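Local atomic coordinates of alpha-glucosidase (PDB entry 5HQA), a protein that hydrolyses alpha-glucosides as a calcium-containing, chloride-activated member of glycoside hydrolase family 97, and is held here in complex with acarbose. Residues 192-197 with 438-443; 385-390 with 420-425; 397-400 with 404-407. All coordinates share one frame; numbering follows the deposited sequence.

In the fold
Interaction 2 belongs to the catalytic TIM barrel and carries two residues of the glycan pocket, Lys386 and Val390. Interaction 1 joins the N-terminal beta domain to the barrel loop that follows strand 432-435. Its centre is about 15 Å from that of interaction 2, and the nearest atoms are about 5 Å apart. The side chain of Ile439 in interaction 1 is about 14 Å from the bound calcium ion, and that of Tyr389 in interaction 2 about 9 Å. Interaction 3 is a surface hairpin inserted between strand 384-388 and helix 413-428. Its centre is about 18 Å from that of interaction 2, and it lies away from the glycan pocket and the metal sites.

Interaction 1: 192-197 with 438-443; sequences YAAMVL and PIKDTG
Ala194 points its CB at two side chains of 438-443. The methyl CD1 of Ile439 meets it at 3.9 Å. The aliphatic CE of Lys440 passes the same CB at 4.3 Å. Ile439 has CG1 anti to the backbone N (chi1 179°), and this carries CD1 across to the alanine. Both Ala194 and Ile439 also touch Asp411, which lies in another loop.

The chain of Lys440 is straight beyond CG and reaches over to the start of strand 195-199. Its ammonium NZ ends 2.9 Å from Met195 O. NZ also makes a salt bridge to Glu186 and a hydrogen bond to Thr170, both outside the two segments. Glu186 also accepts from the backbone N of Met195, so one carboxylate serves both sides of the contact. The charge of buried Lys440 is thereby probably balanced.

Beyond the lysine the loop is shaped by an Asx turn. Asp441 OD1 accepts from Gly443 N at 2.7 Å, nearly along its own C-O axis. The arrangement is an interdomain contact, in which the barrel loop that follows calcium ligand Glu437 packs on the N-terminal beta domain of this family 97 enzyme.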
loop_
_atom_site.group_PDB
_atom_site.type_symbol
_atom_site.label_atom_id
_atom_site.label_comp_id
_atom_site.label_asym_id
_atom_site.label_seq_id
_atom_site.Cartn_x
_atom_site.Cartn_y
_atom_site.Cartn_z
ATOM N N TYR A 192 -6.169 12.825 11.819
ATOM C CA TYR A 192 -7.302 13.230 11.005
ATOM C C TYR A 192 -8.011 11.961 10.564
ATOM O O TYR A 192 -7.471 10.858 10.684
ATOM C CB TYR A 192 -6.832 14.062 9.811
ATOM C CG TYR A 192 -7.839 15.024 9.201
ATOM C CD1 TYR A 192 -7.996 16.317 9.709
ATOM C CD2 TYR A 192 -8.586 14.659 8.075
ATOM C CE1 TYR A 192 -8.893 17.210 9.129
ATOM C CE2 TYR A 192 -9.483 15.551 7.484
ATOM C CZ TYR A 192 -9.630 16.820 8.020
ATOM O OH TYR A 192 -10.508 17.700 7.435
ATOM N N ALA A 193 -9.235 12.124 10.078
ATOM C CA ALA A 193 -10.032 11.000 9.600
ATOM C C ALA A 193 -9.740 10.743 8.126
ATOM O O ALA A 193 -9.567 11.684 7.347
ATOM C CB ALA A 193 -11.525 11.285 9.793
ATOM N N ALA A 194 -9.700 9.466 7.740
ATOM C CA ALA A 194 -9.471 9.142 6.337
ATOM C C ALA A 194 -10.605 9.670 5.469
ATOM O O ALA A 194 -11.762 9.738 5.888
ATOM C CB ALA A 194 -9.342 7.630 6.126
ATOM N N MET A 195 -10.257 10.029 4.237
ATOM C CA MET A 195 -11.220 10.485 3.247
ATOM C C MET A 195 -11.703 9.301 2.413
ATOM O O MET A 195 -10.901 8.565 1.831
ATOM C CB MET A 195 -10.588 11.548 2.352
ATOM C CG MET A 195 -11.500 12.073 1.261
ATOM S SD MET A 195 -10.641 13.333 0.271
ATOM C CE MET A 195 -9.417 12.346 -0.617
ATOM N N VAL A 196 -13.010 9.125 2.371
ATOM C CA VAL A 196 -13.710 8.286 1.411
ATOM C C VAL A 196 -14.343 9.230 0.394
ATOM O O VAL A 196 -14.596 10.396 0.707
ATOM C CB VAL A 196 -14.745 7.448 2.196
ATOM C CG1 VAL A 196 -15.950 7.099 1.379
ATOM C CG2 VAL A 196 -14.061 6.235 2.847
ATOM N N LEU A 197 -14.574 8.768 -0.837
ATOM C CA LEU A 197 -15.168 9.629 -1.858
ATOM C C LEU A 197 -16.626 9.248 -2.071
ATOM O O LEU A 197 -16.936 8.089 -2.356
ATOM C CB LEU A 197 -14.406 9.548 -3.181
ATOM C CG LEU A 197 -12.963 10.052 -3.090
ATOM C CD1 LEU A 197 -12.250 9.902 -4.431
ATOM C CD2 LEU A 197 -12.940 11.501 -2.590
ATOM N N PRO A 438 -4.889 -2.438 7.817
ATOM C CA PRO A 438 -4.291 -1.170 8.238
ATOM C C PRO A 438 -5.162 0.011 7.878
ATOM O O PRO A 438 -6.244 -0.152 7.305
ATOM C CB PRO A 438 -3.012 -1.131 7.405
ATOM C CG PRO A 438 -3.515 -1.652 6.071
ATOM C CD PRO A 438 -4.548 -2.734 6.416
ATOM N N ILE A 439 -4.670 1.209 8.182
ATOM C CA ILE A 439 -5.063 2.395 7.432
ATOM C C ILE A 439 -4.333 2.355 6.094
ATOM O O ILE A 439 -3.202 1.862 5.996
ATOM C CB ILE A 439 -4.735 3.679 8.223
ATOM C CG1 ILE A 439 -5.126 4.936 7.436
ATOM C CG2 ILE A 439 -3.233 3.746 8.565
ATOM C CD1 ILE A 439 -6.633 5.108 7.257
ATOM N N LYS A 440 -4.984 2.855 5.046
ATOM C CA LYS A 440 -4.336 2.920 3.741
ATOM C C LYS A 440 -3.028 3.701 3.831
ATOM O O LYS A 440 -2.859 4.582 4.682
ATOM C CB LYS A 440 -5.269 3.573 2.724
ATOM C CG LYS A 440 -5.549 5.048 3.049
ATOM C CD LYS A 440 -6.752 5.581 2.272
ATOM C CE LYS A 440 -7.003 7.041 2.626
ATOM N NZ LYS A 440 -8.184 7.623 1.912
ATOM N N ASP A 441 -2.089 3.338 2.958
ATOM C CA ASP A 441 -0.791 4.000 2.887
ATOM C C ASP A 441 -0.978 5.418 2.355
ATOM O O ASP A 441 -1.650 5.622 1.338
ATOM C CB ASP A 441 0.134 3.183 1.973
ATOM C CG ASP A 441 1.597 3.642 2.010
ATOM O OD1 ASP A 441 1.864 4.829 2.309
ATOM O OD2 ASP A 441 2.485 2.793 1.720
ATOM N N THR A 442 -0.432 6.412 3.063
ATOM C CA THR A 442 -0.470 7.788 2.572
ATOM C C THR A 442 0.929 8.395 2.532
ATOM O O THR A 442 1.073 9.625 2.554
ATOM C CB THR A 442 -1.425 8.660 3.402
ATOM O OG1 THR A 442 -0.996 8.706 4.768
ATOM C CG2 THR A 442 -2.846 8.077 3.351
ATOM N N GLY A 443 1.962 7.551 2.458
ATOM C CA GLY A 443 3.333 8.006 2.312
ATOM C C GLY A 443 4.094 8.221 3.601
ATOM O O GLY A 443 5.213 8.747 3.556
#

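Interaction 2: 385-390 with 420-425; sequences VKTGYV and LHNVKL. With AC1 (4,6-dideoxy-4-{[(1S,4R,5S,6S)-4,5,6-trihydroxy-3-(hydroxymethyl)cyclohex-2-en-1-yl]amino}-alpha-D-glucopyranose), chain B.
The contact lies in the TIM barrel, where Thr387, near the C-terminal end of strand 384-388, and Tyr389, just beyond it, meet Asn422 of helix 413-428. This helix leads on to strand 432-435, the parallel neighbour of strand 384-388, so the two elements are part of a beta-alpha-beta crossover.

Direct touching is slight. The Thr387 and Asn422 side chains approach from opposite directions, and Thr387 CG2 stops 3.7 Å from Asn422 OD1. The Tyr389 ring and the Asn422 amide stand nearly perpendicular, their planes 86° apart.

A water joins all three side chains. It donates to Asn422 OD1 at 2.8 Å. It also hydrogen-bonds to Thr387 OG1 at 2.8 Å and to Tyr389 OH at 2.9 Å. In Thr387, OG1 sits between the backbone N and the carbonyl carbon (chi1 60°), which leaves OG1 for the water and CG2 for the amide. Asn422 ND2 bonds to Tyr366 OH, so both ends of the amide are held. Tyr389 packs edge-to-face with Tyr419, and its backbone N bonds to calcium ligand Glu437.

The neighbouring residues Lys386 and Val390 serve the pocket. Lys386 is extended, and its NZ donates to O3B of the acarbose unit AC1 at 2.8 Å; it also forms a salt bridge with Glu311, another partner of AC1. Val390 CG2 lies 3.5 Å from AC1 C7B, in the unsaturated ring.

Segment 385-390 thus has two roles. Lys386 donates to a hydroxyl of the cyclohexene ring of AC1, while Thr387 and Tyr389 share a water with Asn422 of the helix, among buried side chains. The three-way water bridge gives polar groups in the barrel wall hydrogen-bonding partners where the side chains themselves do not bond directly.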
loop_
_atom_site.group_PDB
_atom_site.type_symbol
_atom_site.label_atom_id
_atom_site.label_comp_id
_atom_site.label_asym_id
_atom_site.label_seq_id
_atom_site.Cartn_x
_atom_site.Cartn_y
_atom_site.Cartn_z
ATOM N N VAL A 385 7.789 -6.845 13.143
ATOM C CA VAL A 385 6.552 -7.376 13.711
ATOM C C VAL A 385 5.422 -7.147 12.718
ATOM O O VAL A 385 5.261 -6.037 12.196
ATOM C CB VAL A 385 6.220 -6.730 15.071
ATOM C CG1 VAL A 385 4.840 -7.168 15.560
ATOM C CG2 VAL A 385 7.292 -7.092 16.099
ATOM N N LYS A 386 4.663 -8.206 12.439
ATOM C CA LYS A 386 3.431 -8.116 11.670
ATOM C C LYS A 386 2.279 -7.920 12.646
ATOM O O LYS A 386 2.113 -8.719 13.571
ATOM C CB LYS A 386 3.228 -9.387 10.843
ATOM C CG LYS A 386 1.916 -9.467 10.093
ATOM C CD LYS A 386 1.852 -10.779 9.309
ATOM C CE LYS A 386 0.490 -10.972 8.659
ATOM N NZ LYS A 386 0.419 -12.291 8.001
ATOM N N THR A 387 1.502 -6.854 12.457
ATOM C CA THR A 387 0.333 -6.588 13.288
ATOM C C THR A 387 -0.941 -6.894 12.509
ATOM O O THR A 387 -0.938 -7.003 11.280
ATOM C CB THR A 387 0.311 -5.135 13.768
ATOM O OG1 THR A 387 0.287 -4.258 12.631
ATOM C CG2 THR A 387 1.549 -4.833 14.635
ATOM N N GLY A 388 -2.036 -7.046 13.237
ATOM C CA GLY A 388 -3.289 -7.433 12.618
ATOM C C GLY A 388 -4.460 -6.870 13.383
ATOM O O GLY A 388 -4.421 -6.750 14.609
ATOM N N TYR A 389 -5.518 -6.521 12.648
ATOM C CA TYR A 389 -6.692 -5.880 13.235
ATOM C C TYR A 389 -7.962 -6.502 12.649
ATOM O O TYR A 389 -8.830 -5.822 12.106
ATOM C CB TYR A 389 -6.639 -4.365 13.004
ATOM C CG TYR A 389 -5.409 -3.725 13.632
ATOM C CD1 TYR A 389 -4.177 -3.757 12.987
ATOM C CD2 TYR A 389 -5.480 -3.109 14.878
ATOM C CE1 TYR A 389 -3.043 -3.202 13.568
ATOM C CE2 TYR A 389 -4.348 -2.540 15.470
ATOM C CZ TYR A 389 -3.135 -2.591 14.804
ATOM O OH TYR A 389 -2.005 -2.026 15.369
ATOM N N VAL A 390 -8.092 -7.824 12.759
ATOM C CA VAL A 390 -9.190 -8.517 12.082
ATOM C C VAL A 390 -10.503 -8.227 12.811
ATOM O O VAL A 390 -10.713 -8.656 13.947
ATOM C CB VAL A 390 -8.934 -10.025 11.980
ATOM C CG1 VAL A 390 -10.167 -10.727 11.402
ATOM C CG2 VAL A 390 -7.736 -10.277 11.087
ATOM N N LEU A 420 -0.322 4.972 14.330
ATOM C CA LEU A 420 0.940 5.697 14.415
ATOM C C LEU A 420 1.570 5.549 15.793
ATOM O O LEU A 420 2.797 5.482 15.904
ATOM C CB LEU A 420 0.732 7.172 14.059
ATOM C CG LEU A 420 2.043 7.958 13.943
ATOM C CD1 LEU A 420 2.954 7.325 12.901
ATOM C CD2 LEU A 420 1.795 9.425 13.626
ATOM N N HIS A 421 0.758 5.464 16.849
ATOM C CA HIS A 421 1.324 5.208 18.168
ATOM C C HIS A 421 2.094 3.897 18.179
ATOM O O HIS A 421 3.205 3.824 18.717
ATOM C CB HIS A 421 0.231 5.172 19.232
ATOM C CG HIS A 421 0.695 4.584 20.527
ATOM N ND1 HIS A 421 1.544 5.253 21.384
ATOM C CD2 HIS A 421 0.470 3.372 21.090
ATOM C CE1 HIS A 421 1.802 4.488 22.430
ATOM N NE2 HIS A 421 1.162 3.342 22.279
ATOM N N ASN A 422 1.511 2.854 17.586
ATOM C CA ASN A 422 2.158 1.546 17.507
ATOM C C ASN A 422 3.489 1.637 16.763
ATOM O O ASN A 422 4.515 1.107 17.219
ATOM C CB ASN A 422 1.192 0.566 16.826
ATOM C CG ASN A 422 1.758 -0.833 16.684
ATOM O OD1 ASN A 422 2.045 -1.280 15.574
ATOM N ND2 ASN A 422 1.890 -1.541 17.800
ATOM N N VAL A 423 3.495 2.333 15.623
ATOM C CA VAL A 423 4.709 2.476 14.817
ATOM C C VAL A 423 5.776 3.266 15.570
ATOM O O VAL A 423 6.958 2.901 15.570
ATOM C CB VAL A 423 4.358 3.133 13.467
ATOM C CG1 VAL A 423 5.614 3.566 12.721
ATOM C CG2 VAL A 423 3.507 2.174 12.618
ATOM N N LYS A 424 5.380 4.360 16.221
ATOM C CA LYS A 424 6.356 5.174 16.938
ATOM C C LYS A 424 6.915 4.435 18.147
ATOM O O LYS A 424 8.113 4.532 18.443
ATOM C CB LYS A 424 5.719 6.490 17.379
ATOM C CG LYS A 424 5.509 7.516 16.285
ATOM C CD LYS A 424 4.677 8.644 16.863
ATOM C CE LYS A 424 4.834 9.936 16.118
ATOM N NZ LYS A 424 3.949 10.973 16.725
ATOM N N LEU A 425 6.062 3.716 18.875
ATOM C CA LEU A 425 6.559 2.923 19.995
ATOM C C LEU A 425 7.481 1.810 19.509
ATOM O O LEU A 425 8.533 1.558 20.111
ATOM C CB LEU A 425 5.391 2.350 20.798
ATOM C CG LEU A 425 5.787 1.568 22.051
ATOM C CD1 LEU A 425 6.588 2.451 22.990
ATOM C CD2 LEU A 425 4.552 1.036 22.754
HETATM C C1 AC1 B . -10.766 -12.512 7.728
HETATM O O2 AC1 B . -11.051 -10.450 6.544
HETATM C C2 AC1 B . -10.145 -11.161 7.405
HETATM C C4A AC1 B . -3.105 -13.490 9.019
HETATM C C3 AC1 B . -8.786 -11.309 6.775
HETATM O O3 AC1 B . -8.258 -10.020 6.415
HETATM C C4 AC1 B . -7.867 -12.047 7.712
HETATM N N4A AC1 B . -6.427 -11.989 7.305
HETATM C C5 AC1 B . -8.436 -13.454 7.629
HETATM O O5 AC1 B . -9.757 -13.454 8.315
HETATM C C6 AC1 B . -7.580 -14.519 8.240
HETATM C C1B AC1 B . -5.473 -11.603 8.405
HETATM C C2B AC1 B . -3.922 -11.492 7.799
HETATM O O2B AC1 B . -3.974 -10.674 6.630
HETATM C C3B AC1 B . -3.365 -12.763 7.579
HETATM O O3B AC1 B . -2.094 -12.715 6.883
HETATM O O4 AC1 B . -2.669 -14.821 8.822
HETATM C C5B AC1 B . -4.272 -13.488 9.871
HETATM C C7B AC1 B . -5.492 -12.465 9.539
HETATM C C6B AC1 B . -4.079 -13.959 11.322
HETATM O O6B AC1 B . -3.398 -12.954 12.007
HETATM O O HOH W 1 0.178 -1.590 13.521
#

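Interaction 3: 397-400 with 404-407; sequences KRID and IARH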
loop_
_atom_site.group_PDB
_atom_site.type_symbol
_atom_site.label_atom_id
_atom_site.label_comp_id
_atom_site.label_asym_id
_atom_site.label_seq_id
_atom_site.Cartn_x
_atom_site.Cartn_y
_atom_site.Cartn_z
ATOM N N LYS A 397 -12.801 -2.481 18.357
ATOM C CA LYS A 397 -13.277 -2.359 19.728
ATOM C C LYS A 397 -12.251 -1.595 20.554
ATOM O O LYS A 397 -11.075 -1.983 20.606
ATOM C CB LYS A 397 -13.530 -3.735 20.341
ATOM C CG LYS A 397 -13.985 -3.692 21.796
ATOM C CD LYS A 397 -14.176 -5.112 22.323
ATOM C CE LYS A 397 -14.519 -5.119 23.788
ATOM N NZ LYS A 397 -14.825 -6.495 24.258
ATOM N N ARG A 398 -12.690 -0.508 21.191
ATOM C CA ARG A 398 -11.888 0.174 22.198
ATOM C C ARG A 398 -12.697 0.291 23.481
ATOM O O ARG A 398 -13.929 0.236 23.472
ATOM C CB ARG A 398 -11.435 1.566 21.738
ATOM C CG ARG A 398 -12.565 2.573 21.641
ATOM C CD ARG A 398 -12.069 3.926 21.149
ATOM N NE ARG A 398 -13.164 4.885 21.057
ATOM C CZ ARG A 398 -13.433 5.800 21.985
ATOM N NH1 ARG A 398 -14.456 6.627 21.815
ATOM N NH2 ARG A 398 -12.674 5.891 23.073
ATOM N N ILE A 399 -11.983 0.430 24.594
ATOM C CA ILE A 399 -12.584 0.677 25.897
ATOM C C ILE A 399 -12.296 2.129 26.244
ATOM O O ILE A 399 -11.127 2.533 26.292
ATOM C CB ILE A 399 -12.024 -0.268 26.970
ATOM C CG1 ILE A 399 -12.173 -1.726 26.534
ATOM C CG2 ILE A 399 -12.730 -0.037 28.285
ATOM C CD1 ILE A 399 -13.605 -2.173 26.368
ATOM N N ASP A 400 -13.343 2.918 26.483
ATOM C CA ASP A 400 -13.109 4.336 26.725
ATOM C C ASP A 400 -12.703 4.571 28.181
ATOM O O ASP A 400 -12.593 3.638 28.982
ATOM C CB ASP A 400 -14.319 5.176 26.293
ATOM C CG ASP A 400 -15.534 5.081 27.233
ATOM O OD1 ASP A 400 -15.467 4.558 28.372
ATOM O OD2 ASP A 400 -16.595 5.583 26.799
ATOM N N ILE A 404 -16.231 1.777 29.094
ATOM C CA ILE A 404 -17.333 1.408 28.211
ATOM C C ILE A 404 -16.784 1.094 26.827
ATOM O O ILE A 404 -15.977 1.859 26.279
ATOM C CB ILE A 404 -18.393 2.520 28.151
ATOM C CG1 ILE A 404 -18.993 2.746 29.547
ATOM C CG2 ILE A 404 -19.484 2.159 27.139
ATOM C CD1 ILE A 404 -19.736 4.052 29.691
ATOM N N ALA A 405 -17.222 -0.033 26.261
ATOM C CA ALA A 405 -16.794 -0.430 24.927
ATOM C C ALA A 405 -17.423 0.455 23.860
ATOM O O ALA A 405 -18.610 0.784 23.922
ATOM C CB ALA A 405 -17.167 -1.883 24.669
ATOM N N ARG A 406 -16.618 0.837 22.874
ATOM C CA ARG A 406 -17.071 1.584 21.711
ATOM C C ARG A 406 -16.563 0.887 20.461
ATOM O O ARG A 406 -15.477 0.299 20.462
ATOM C CB ARG A 406 -16.549 3.020 21.711
ATOM C CG ARG A 406 -16.782 3.778 22.995
ATOM C CD ARG A 406 -18.243 4.201 23.170
ATOM N NE ARG A 406 -18.402 4.835 24.475
ATOM C CZ ARG A 406 -19.558 5.022 25.096
ATOM N NH1 ARG A 406 -20.698 4.621 24.538
ATOM N NH2 ARG A 406 -19.563 5.608 26.288
ATOM N N HIS A 407 -17.341 0.976 19.386
ATOM C CA HIS A 407 -16.924 0.466 18.086
ATOM C C HIS A 407 -16.469 1.614 17.199
ATOM O O HIS A 407 -17.151 2.640 17.107
ATOM C CB HIS A 407 -18.056 -0.303 17.411
ATOM C CG HIS A 407 -18.217 -1.696 17.929
ATOM N ND1 HIS A 407 -19.449 -2.251 18.211
ATOM C CD2 HIS A 407 -17.297 -2.646 18.222
ATOM C CE1 HIS A 407 -19.280 -3.488 18.651
ATOM N NE2 HIS A 407 -17.984 -3.751 18.669
#
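Arg406 and Arg398 face each other as a hydrogen-bonded antiparallel pair, and Arg398 O accepts from Arg406 N at 2.8 Å. From there the Arg406 side chain can be followed outward. Its CB lies 3.9 Å from Arg398 NE. Its CG sits over one face of the Arg398 guanidinium, offset toward the rim. The chain then bends (chi2 -74°), which turns the head toward Asp400. NE and NH2 both donate to Asp400 OD2, each at 3.0 Å, in a side-on salt bridge with OD2 close to the guanidinium plane; the carboxylate plane is turned 54° from it. Ile404 CG2 covers one face of that guanidinium, 3.5 Å above its centre.

Asp400 also closes the turn. Its N donates to Ile404 O at 2.8 Å, and its OD1 accepts from Ile404 N and from Asn402 N. With alanine in place of Asp400, Arg406 is likely to lose its carboxylate mate and Ile404 N its side-chain acceptor, and the arginine head to be freer to turn. Arg398 has its own partners in Glu408, by a salt bridge, and Phe414, by a cation-pi contact. On the other face of the sheet, Ile399 CD1 packs on Ala405 CB at 4.0 Å. The whole is a two-stranded beta hairpin at the protein surface.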